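Local coordinates for protein lovastatin nonaketide synthase, polyketide synthase component (Aspergillus terreus, PDB 7CPX) that builds the nonaketide backbone of lovastatin from malonyl-CoA as a homodimeric multidomain polyketide synthase, working together with an enoyl reductase partner, at residues Thr2158-Gly2163 with Leu2211-Thr2216; Gly2242-Gln2247 with Asn2264-Gly2269; Pro2234-Ile2239 with Asn2284-Phe2289. The protein carries 2 engineered substitutions. One frame throughout, in Å; residues are numbered along the deposited sequence.

In the fold
All three contacts lie in the NADP-binding ketoreductase domain, whose core is a parallel sheet of Rossmann type. Following the chain, contact 1 comes first: it closes the loop that runs from strand 2158-2162 through strands 2183-2187 and 2207-2210, and ends before helix 2218-2230. Contact 3 then opens just before strand 2236-2241, which lies next to strand 2158-2162; Leu2160 N to Gly2238 O is a probable hydrogen bond between them. Contact 2 is nested inside the loop that contact 3 closes, folding the segment after strand 2236-2241 back on helix 2256-2276. Contact 3 ends in the loop after that helix and the start of strand 2288-2294.

Contact 1 (Thr2158-Gly2163 with Leu2211-Thr2216); sequences TYLLVG and LSMDVT
OD1 of Asp2214, the residue before Val2215, which packs on Val2162, is gripped by two donors of Thr2216. The backbone N lies 3.2 Å from it with an N-H...O angle of 165°, which makes an Asx turn, and the hydroxyl OG1 lies 2.7 Å away. Both donors come from the same face of the carboxylate plane, the N from well above it and OG1 from the syn side. This turn belongs to a Rossmann-type fold: it follows the edge strand 2207-2210 and leads into helix 2218-2230. Asp2214, Val2215 and Thr2216 all line the NADP pocket, together with Gly2163 at the end of strand 2158-2162. In related short-chain reductases an aspartate at this point commonly meets the adenine end of the cofactor, and the grip on OD1 probably helps to keep the carboxylate oriented here.

Across the contact there is no hydrogen bond, and the surfaces that meet are buried and apolar. Met2213 reaches in with CG anti to the backbone N (chi1 180°), and its chain bends at chi3 (71°). Its terminal methyl CE thereby sits 4.1 Å from Val2162 CG2 and 4.2 Å from Leu2160 CD2, bridging Leu2160 and Val2162, two residues apart on strand 2158-2162. Leu2211 crosses Leu2160 at about a right angle and meets it methyl to methyl. Helix 2218-2230 covers the same cluster, Leu2225 touching Leu2160 and Val2221 touching both Met2213 and Val2215. At the cofactor end, Val2162 and Val2215 also cross at about a right angle, and Val2162 CG1 approaches both CB and CG2 of Val2215 at 3.7 Å.

Contact 2 (Gly2242-Gln2247 with Asn2264-Gly2269); sequences GPLVLQ and NPKVEG
Pro2243 and Pro2265 meet where the segment following strand 2236-2241 passes over helix 2256-2276, in the NADP pocket of the Rossmann-type domain. The ring of Pro2243 is turned toward the helix, and its CG comes within 3.2 Å of Pro2265 O. In return, the ring of Pro2265 offers CG to Val2245 CG2 at 3.8 Å, the two side chains crossing at about a right angle. Val2245 CG1 stands anti to the backbone N (chi1 -176°), and CG2, beside that N, is the branch that does the touching.

Lys2266 reaches across with an extended end. Its CG is anti to the carbonyl carbon, the chain bends at chi2 (-98°), and beyond the bend it runs nearly straight. Lys2266 CD and CE lie against Pro2243 O, CE the nearer at 3.1 Å. CE also meets Leu2244 CD1, the two side chains lying side by side and pointing the same way. The tip, NZ, is hydrogen-bonded to Asn2311 OD1 of helix 2305-2323, consistent with the Lys and Asn of the catalytic tetrad of polyketide synthase ketoreductases.

No hydrogen bond spans the two segments. Proline lacks an N-H, and the other segment brings carbon atoms to both proline carbonyl oxygens. Apolar and van der Waals packing therefore joins the segments, while Asn2311 satisfies the lysine's polar end.

Contact 3 (Pro2234-Ile2239 with Asn2284-Phe2289); sequences PPVGGI and NPLDFF
Ile2239 N donates to Phe2288 O over 3.0 Å at an N-H...O angle of 154°, joining the backbones of neighbouring parallel strands. A second bond, from Asp2287 N to Gly2237 O, is modelled implausibly short, so its exact length is doubtful at this resolution. Asp2287 turns its carboxylate to Lys2157, with which OD1 forms a salt bridge.

Next to these bonds lies the ring of Phe2288. Its CG stands between the backbone N and the carbonyl carbon (chi1 61°). One face of the ring lies over Gly2238 CA, which sits at the ring centre in a CH-pi contact, 3.8 Å from the centroid and 11° off the normal. Tyr2159 of strand 2158-2162 meets this ring with its plane parallel, and Phe2370 meets it edge-to-face.

Strands 2236-2241 and 2288-2294 are the two ends of a beta-alpha-beta crossover of the Rossmann-type sheet, with helix 2256-2276 between them in the chain. On the sheet face that carries Ile2239 and Phe2289, these two side chains lie side by side, pointing the same way. Ile2239 CD1 rests over the Phe2289 ring, offset toward its rim and 4.2 Å from the centroid. The same methyl meets Leu2286 CD1, while Leu2286 CD2 reaches Val2236 CG1 at 3.7 Å. Leu2273 of helix 2256-2276 covers both Ile2239 and Phe2289. Farther out, at the exposed end, the side chains of Pro2235 and Asn2284 meet at a slant, with Pro2235 CB 3.4 Å from Asn2284 CG.

Contact 1 (Thr2158-Gly2163 with Leu2211-Thr2216)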
loop_
_atom_site.group_PDB
_atom_site.type_symbol
_atom_site.label_atom_id
_atom_site.label_comp_id
_atom_site.label_asym_id
_atom_site.label_seq_id
_atom_site.Cartn_x
_atom_site.Cartn_y
_atom_site.Cartn_z
ATOM N N THR A 2158 45.940 -4.996 44.194
ATOM C CA THR A 2158 46.595 -4.496 42.996
ATOM C C THR A 2158 47.020 -5.662 42.122
ATOM O O THR A 2158 47.596 -6.639 42.606
ATOM C CB THR A 2158 47.819 -3.650 43.343
ATOM O OG1 THR A 2158 48.274 -3.975 44.662
ATOM C CG2 THR A 2158 47.491 -2.175 43.260
ATOM N N TYR A 2159 46.732 -5.559 40.833
ATOM C CA TYR A 2159 47.103 -6.582 39.868
ATOM C C TYR A 2159 48.220 -6.033 38.993
ATOM O O TYR A 2159 48.048 -5.005 38.330
ATOM C CB TYR A 2159 45.888 -7.010 39.051
ATOM C CG TYR A 2159 44.819 -7.618 39.927
ATOM C CD1 TYR A 2159 44.921 -8.928 40.364
ATOM C CD2 TYR A 2159 43.728 -6.875 40.341
ATOM C CE1 TYR A 2159 43.958 -9.488 41.175
ATOM C CE2 TYR A 2159 42.759 -7.426 41.154
ATOM C CZ TYR A 2159 42.880 -8.733 41.569
ATOM O OH TYR A 2159 41.915 -9.291 42.377
ATOM N N LEU A 2160 49.360 -6.716 39.008
ATOM C CA LEU A 2160 50.602 -6.205 38.446
ATOM C C LEU A 2160 50.858 -6.883 37.107
ATOM O O LEU A 2160 51.252 -8.052 37.059
ATOM C CB LEU A 2160 51.758 -6.452 39.411
ATOM C CG LEU A 2160 53.106 -5.835 39.043
ATOM C CD1 LEU A 2160 53.030 -4.323 39.111
ATOM C CD2 LEU A 2160 54.194 -6.359 39.961
ATOM N N LEU A 2161 50.644 -6.148 36.022
ATOM C CA LEU A 2161 50.892 -6.645 34.674
ATOM C C LEU A 2161 52.306 -6.221 34.293
ATOM O O LEU A 2161 52.539 -5.076 33.897
ATOM C CB LEU A 2161 49.847 -6.113 33.700
ATOM C CG LEU A 2161 48.432 -5.939 34.258
ATOM C CD1 LEU A 2161 47.480 -5.528 33.152
ATOM C CD2 LEU A 2161 47.926 -7.203 34.931
ATOM N N VAL A 2162 53.249 -7.148 34.426
ATOM C CA VAL A 2162 54.664 -6.863 34.216
ATOM C C VAL A 2162 54.968 -6.980 32.730
ATOM O O VAL A 2162 54.699 -8.015 32.111
ATOM C CB VAL A 2162 55.547 -7.810 35.040
ATOM C CG1 VAL A 2162 57.016 -7.481 34.838
ATOM C CG2 VAL A 2162 55.176 -7.724 36.508
ATOM N N GLY A 2163 55.527 -5.917 32.158
ATOM C CA GLY A 2163 55.755 -5.854 30.733
ATOM C C GLY A 2163 54.502 -5.654 29.917
ATOM O O GLY A 2163 54.588 -5.573 28.685
ATOM N N LEU A 2211 54.151 1.841 36.260
ATOM C CA LEU A 2211 55.161 1.745 37.303
ATOM C C LEU A 2211 56.571 2.074 36.834
ATOM O O LEU A 2211 57.419 2.401 37.671
ATOM C CB LEU A 2211 55.157 0.335 37.902
ATOM C CG LEU A 2211 55.888 0.163 39.232
ATOM C CD1 LEU A 2211 55.267 1.049 40.297
ATOM C CD2 LEU A 2211 55.865 -1.291 39.667
ATOM N N SER A 2212 56.848 1.996 35.533
ATOM C CA SER A 2212 58.196 2.221 35.014
ATOM C C SER A 2212 59.204 1.286 35.673
ATOM O O SER A 2212 60.332 1.681 35.974
ATOM C CB SER A 2212 58.625 3.679 35.199
ATOM O OG SER A 2212 57.697 4.562 34.594
ATOM N N MET A 2213 58.796 0.041 35.900
ATOM C CA MET A 2213 59.617 -0.937 36.598
ATOM C C MET A 2213 60.289 -1.852 35.583
ATOM O O MET A 2213 59.610 -2.524 34.799
ATOM C CB MET A 2213 58.759 -1.746 37.568
ATOM C CG MET A 2213 59.508 -2.808 38.351
ATOM S SD MET A 2213 58.400 -3.813 39.360
ATOM C CE MET A 2213 57.553 -4.762 38.100
ATOM N N ASP A 2214 61.620 -1.879 35.600
ATOM C CA ASP A 2214 62.384 -2.808 34.776
ATOM C C ASP A 2214 62.571 -4.095 35.566
ATOM O O ASP A 2214 63.375 -4.147 36.502
ATOM C CB ASP A 2214 63.727 -2.199 34.383
ATOM C CG ASP A 2214 64.532 -3.102 33.469
ATOM O OD1 ASP A 2214 64.022 -4.176 33.087
ATOM O OD2 ASP A 2214 65.678 -2.736 33.131
ATOM N N VAL A 2215 61.831 -5.140 35.189
ATOM C CA VAL A 2215 61.830 -6.375 35.963
ATOM C C VAL A 2215 63.150 -7.124 35.878
ATOM O O VAL A 2215 63.329 -8.126 36.578
ATOM C CB VAL A 2215 60.675 -7.283 35.497
ATOM C CG1 VAL A 2215 61.080 -8.083 34.270
ATOM C CG2 VAL A 2215 60.234 -8.194 36.621
ATOM N N THR A 2216 64.079 -6.665 35.038
ATOM C CA THR A 2216 65.364 -7.342 34.915
ATOM C C THR A 2216 66.205 -7.190 36.175
ATOM O O THR A 2216 66.980 -8.092 36.513
ATOM C CB THR A 2216 66.130 -6.794 33.711
ATOM O OG1 THR A 2216 65.218 -6.535 32.638
ATOM C CG2 THR A 2216 67.171 -7.796 33.249
#

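Contact 2 (Gly2242-Gln2247 with Asn2264-Gly2269)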
loop_
_atom_site.group_PDB
_atom_site.type_symbol
_atom_site.label_atom_id
_atom_site.label_comp_id
_atom_site.label_asym_id
_atom_site.label_seq_id
_atom_site.Cartn_x
_atom_site.Cartn_y
_atom_site.Cartn_z
ATOM N N GLY A 2242 54.356 -10.706 31.582
ATOM C CA GLY A 2242 54.506 -10.854 30.154
ATOM C C GLY A 2242 55.544 -9.952 29.506
ATOM O O GLY A 2242 55.371 -9.528 28.358
ATOM N N PRO A 2243 56.636 -9.633 30.203
ATOM C CA PRO A 2243 57.717 -8.891 29.544
ATOM C C PRO A 2243 58.299 -9.711 28.405
ATOM O O PRO A 2243 58.420 -10.934 28.498
ATOM C CB PRO A 2243 58.735 -8.671 30.666
ATOM C CG PRO A 2243 58.517 -9.809 31.578
ATOM C CD PRO A 2243 57.044 -10.090 31.541
ATOM N N LEU A 2244 58.665 -9.029 27.323
ATOM C CA LEU A 2244 59.071 -9.716 26.106
ATOM C C LEU A 2244 60.214 -8.982 25.427
ATOM O O LEU A 2244 60.166 -7.759 25.262
ATOM C CB LEU A 2244 57.892 -9.843 25.135
ATOM C CG LEU A 2244 58.204 -10.525 23.803
ATOM C CD1 LEU A 2244 58.673 -11.944 24.041
ATOM C CD2 LEU A 2244 56.990 -10.500 22.895
ATOM N N VAL A 2245 61.236 -9.739 25.040
ATOM C CA VAL A 2245 62.270 -9.280 24.120
ATOM C C VAL A 2245 62.542 -10.418 23.148
ATOM O O VAL A 2245 62.717 -11.567 23.566
ATOM C CB VAL A 2245 63.560 -8.864 24.848
ATOM C CG1 VAL A 2245 64.566 -8.314 23.853
ATOM C CG2 VAL A 2245 63.252 -7.840 25.922
ATOM N N LEU A 2246 62.573 -10.106 21.856
ATOM C CA LEU A 2246 62.661 -11.115 20.811
ATOM C C LEU A 2246 63.947 -10.953 20.015
ATOM O O LEU A 2246 64.363 -9.832 19.705
ATOM C CB LEU A 2246 61.456 -11.033 19.870
ATOM C CG LEU A 2246 60.114 -11.447 20.474
ATOM C CD1 LEU A 2246 58.983 -11.201 19.489
ATOM C CD2 LEU A 2246 60.146 -12.907 20.896
ATOM N N GLN A 2247 64.568 -12.086 19.690
ATOM C CA GLN A 2247 65.754 -12.136 18.831
ATOM C C GLN A 2247 65.600 -13.366 17.940
ATOM O O GLN A 2247 65.993 -14.473 18.317
ATOM C CB GLN A 2247 67.036 -12.183 19.649
ATOM C CG GLN A 2247 67.411 -10.860 20.288
ATOM C CD GLN A 2247 67.786 -9.807 19.265
ATOM O OE1 GLN A 2247 67.927 -10.100 18.078
ATOM N NE2 GLN A 2247 67.948 -8.571 19.721
ATOM N N ASN A 2264 66.646 -12.780 30.710
ATOM C CA ASN A 2264 66.580 -11.989 31.936
ATOM C C ASN A 2264 65.245 -11.280 32.098
ATOM O O ASN A 2264 64.641 -11.402 33.175
ATOM C CB ASN A 2264 67.749 -10.995 31.959
ATOM C CG ASN A 2264 69.091 -11.672 31.767
ATOM O OD1 ASN A 2264 69.165 -12.798 31.273
ATOM N ND2 ASN A 2264 70.160 -10.989 32.154
ATOM N N PRO A 2265 64.704 -10.591 31.089
ATOM C CA PRO A 2265 63.357 -10.024 31.257
ATOM C C PRO A 2265 62.333 -11.070 31.648
ATOM O O PRO A 2265 61.452 -10.797 32.471
ATOM C CB PRO A 2265 63.054 -9.420 29.878
ATOM C CG PRO A 2265 64.379 -9.242 29.228
ATOM C CD PRO A 2265 65.231 -10.357 29.735
ATOM N N LYS A 2266 62.428 -12.268 31.071
ATOM C CA LYS A 2266 61.544 -13.361 31.457
ATOM C C LYS A 2266 62.076 -14.093 32.682
ATOM O O LYS A 2266 61.448 -14.090 33.745
ATOM C CB LYS A 2266 61.382 -14.338 30.289
ATOM C CG LYS A 2266 60.663 -13.777 29.074
ATOM C CD LYS A 2266 59.197 -14.177 29.054
ATOM C CE LYS A 2266 58.580 -13.954 27.684
ATOM N NZ LYS A 2266 57.131 -14.286 27.661
ATOM N N VAL A 2267 63.253 -14.709 32.549
ATOM C CA VAL A 2267 63.774 -15.590 33.592
ATOM C C VAL A 2267 64.037 -14.809 34.872
ATOM O O VAL A 2267 63.488 -15.118 35.936
ATOM C CB VAL A 2267 65.049 -16.300 33.101
ATOM C CG1 VAL A 2267 65.652 -17.136 34.218
ATOM C CG2 VAL A 2267 64.736 -17.155 31.885
ATOM N N GLU A 2268 64.905 -13.799 34.793
ATOM C CA GLU A 2268 65.252 -13.050 35.992
ATOM C C GLU A 2268 64.046 -12.302 36.538
ATOM O O GLU A 2268 63.922 -12.135 37.754
ATOM C CB GLU A 2268 66.399 -12.083 35.694
ATOM C CG GLU A 2268 66.878 -11.288 36.897
ATOM C CD GLU A 2268 67.417 -12.168 38.008
ATOM O OE1 GLU A 2268 67.665 -13.366 37.757
ATOM O OE2 GLU A 2268 67.592 -11.661 39.137
ATOM N N GLY A 2269 63.147 -11.854 35.661
ATOM C CA GLY A 2269 61.946 -11.190 36.137
ATOM C C GLY A 2269 61.076 -12.105 36.978
ATOM O O GLY A 2269 60.642 -11.736 38.075
#

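Contact 3 (Pro2234-Ile2239 with Asn2284-Phe2289)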
loop_
_atom_site.group_PDB
_atom_site.type_symbol
_atom_site.label_atom_id
_atom_site.label_comp_id
_atom_site.label_asym_id
_atom_site.label_seq_id
_atom_site.Cartn_x
_atom_site.Cartn_y
_atom_site.Cartn_z
ATOM N N PRO A 2234 46.580 -1.019 47.182
ATOM C CA PRO A 2234 46.431 -2.246 47.969
ATOM C C PRO A 2234 47.568 -3.212 47.694
ATOM O O PRO A 2234 48.309 -3.050 46.713
ATOM C CB PRO A 2234 45.087 -2.817 47.489
ATOM C CG PRO A 2234 44.351 -1.655 46.956
ATOM C CD PRO A 2234 45.384 -0.748 46.364
ATOM N N PRO A 2235 47.743 -4.229 48.538
ATOM C CA PRO A 2235 48.815 -5.200 48.301
ATOM C C PRO A 2235 48.609 -5.949 46.995
ATOM O O PRO A 2235 47.481 -6.158 46.542
ATOM C CB PRO A 2235 48.718 -6.143 49.507
ATOM C CG PRO A 2235 47.965 -5.376 50.539
ATOM C CD PRO A 2235 47.012 -4.512 49.784
ATOM N N VAL A 2236 49.723 -6.355 46.388
ATOM C CA VAL A 2236 49.664 -7.068 45.118
ATOM C C VAL A 2236 48.979 -8.408 45.337
ATOM O O VAL A 2236 49.477 -9.266 46.077
ATOM C CB VAL A 2236 51.065 -7.248 44.528
ATOM C CG1 VAL A 2236 50.984 -7.961 43.193
ATOM C CG2 VAL A 2236 51.751 -5.903 44.369
ATOM N N GLY A 2237 47.833 -8.594 44.691
ATOM C CA GLY A 2237 47.087 -9.832 44.785
ATOM C C GLY A 2237 47.246 -10.714 43.565
ATOM O O GLY A 2237 46.731 -11.834 43.532
ATOM N N GLY A 2238 47.950 -10.223 42.552
ATOM C CA GLY A 2238 48.165 -11.004 41.352
ATOM C C GLY A 2238 49.174 -10.338 40.448
ATOM O O GLY A 2238 49.415 -9.128 40.534
ATOM N N ILE A 2239 49.765 -11.149 39.575
ATOM C CA ILE A 2239 50.764 -10.687 38.621
ATOM C C ILE A 2239 50.449 -11.290 37.261
ATOM O O ILE A 2239 50.132 -12.480 37.162
ATOM C CB ILE A 2239 52.193 -11.063 39.058
ATOM C CG1 ILE A 2239 52.515 -10.435 40.414
ATOM C CG2 ILE A 2239 53.200 -10.604 38.012
ATOM C CD1 ILE A 2239 53.864 -10.831 40.967
ATOM N N ASN A 2284 48.949 -11.417 52.205
ATOM C CA ASN A 2284 48.407 -11.094 50.884
ATOM C C ASN A 2284 49.083 -11.970 49.835
ATOM O O ASN A 2284 49.883 -11.491 49.026
ATOM C CB ASN A 2284 48.582 -9.607 50.554
ATOM C CG ASN A 2284 47.893 -8.688 51.559
ATOM O OD1 ASN A 2284 48.515 -8.254 52.521
ATOM N ND2 ASN A 2284 46.609 -8.397 51.345
ATOM N N PRO A 2285 48.797 -13.268 49.837
ATOM C CA PRO A 2285 49.307 -14.127 48.766
ATOM C C PRO A 2285 48.657 -13.783 47.437
ATOM O O PRO A 2285 47.506 -13.343 47.375
ATOM C CB PRO A 2285 48.923 -15.539 49.227
ATOM C CG PRO A 2285 47.715 -15.329 50.068
ATOM C CD PRO A 2285 47.899 -13.998 50.750
ATOM N N LEU A 2286 49.412 -13.984 46.361
ATOM C CA LEU A 2286 48.901 -13.679 45.033
ATOM C C LEU A 2286 47.750 -14.612 44.687
ATOM O O LEU A 2286 47.864 -15.834 44.817
ATOM C CB LEU A 2286 50.011 -13.807 43.991
ATOM C CG LEU A 2286 51.222 -12.887 44.149
ATOM C CD1 LEU A 2286 52.124 -12.990 42.933
ATOM C CD2 LEU A 2286 50.789 -11.452 44.361
ATOM N N ASP A 2287 46.631 -14.031 44.252
ATOM C CA ASP A 2287 45.540 -14.845 43.728
ATOM C C ASP A 2287 45.977 -15.602 42.483
ATOM O O ASP A 2287 45.482 -16.703 42.218
ATOM C CB ASP A 2287 44.332 -13.965 43.417
ATOM C CG ASP A 2287 43.861 -13.174 44.619
ATOM O OD1 ASP A 2287 44.046 -13.655 45.757
ATOM O OD2 ASP A 2287 43.311 -12.070 44.428
ATOM N N PHE A 2288 46.900 -15.030 41.714
ATOM C CA PHE A 2288 47.400 -15.672 40.510
ATOM C C PHE A 2288 48.774 -15.112 40.185
ATOM O O PHE A 2288 49.081 -13.959 40.499
ATOM C CB PHE A 2288 46.451 -15.455 39.327
ATOM C CG PHE A 2288 46.259 -14.009 38.966
ATOM C CD1 PHE A 2288 47.168 -13.357 38.154
ATOM C CD2 PHE A 2288 45.168 -13.302 39.436
ATOM C CE1 PHE A 2288 46.998 -12.032 37.821
ATOM C CE2 PHE A 2288 44.990 -11.975 39.105
ATOM C CZ PHE A 2288 45.906 -11.338 38.294
ATOM N N PHE A 2289 49.597 -15.946 39.552
ATOM C CA PHE A 2289 50.874 -15.530 38.970
ATOM C C PHE A 2289 50.878 -16.089 37.551
ATOM O O PHE A 2289 51.390 -17.181 37.296
ATOM C CB PHE A 2289 52.059 -16.025 39.801
ATOM C CG PHE A 2289 53.352 -15.298 39.520
ATOM C CD1 PHE A 2289 53.627 -14.787 38.263
ATOM C CD2 PHE A 2289 54.291 -15.130 40.521
ATOM C CE1 PHE A 2289 54.812 -14.125 38.012
ATOM C CE2 PHE A 2289 55.478 -14.467 40.276
ATOM C CZ PHE A 2289 55.738 -13.964 39.019
#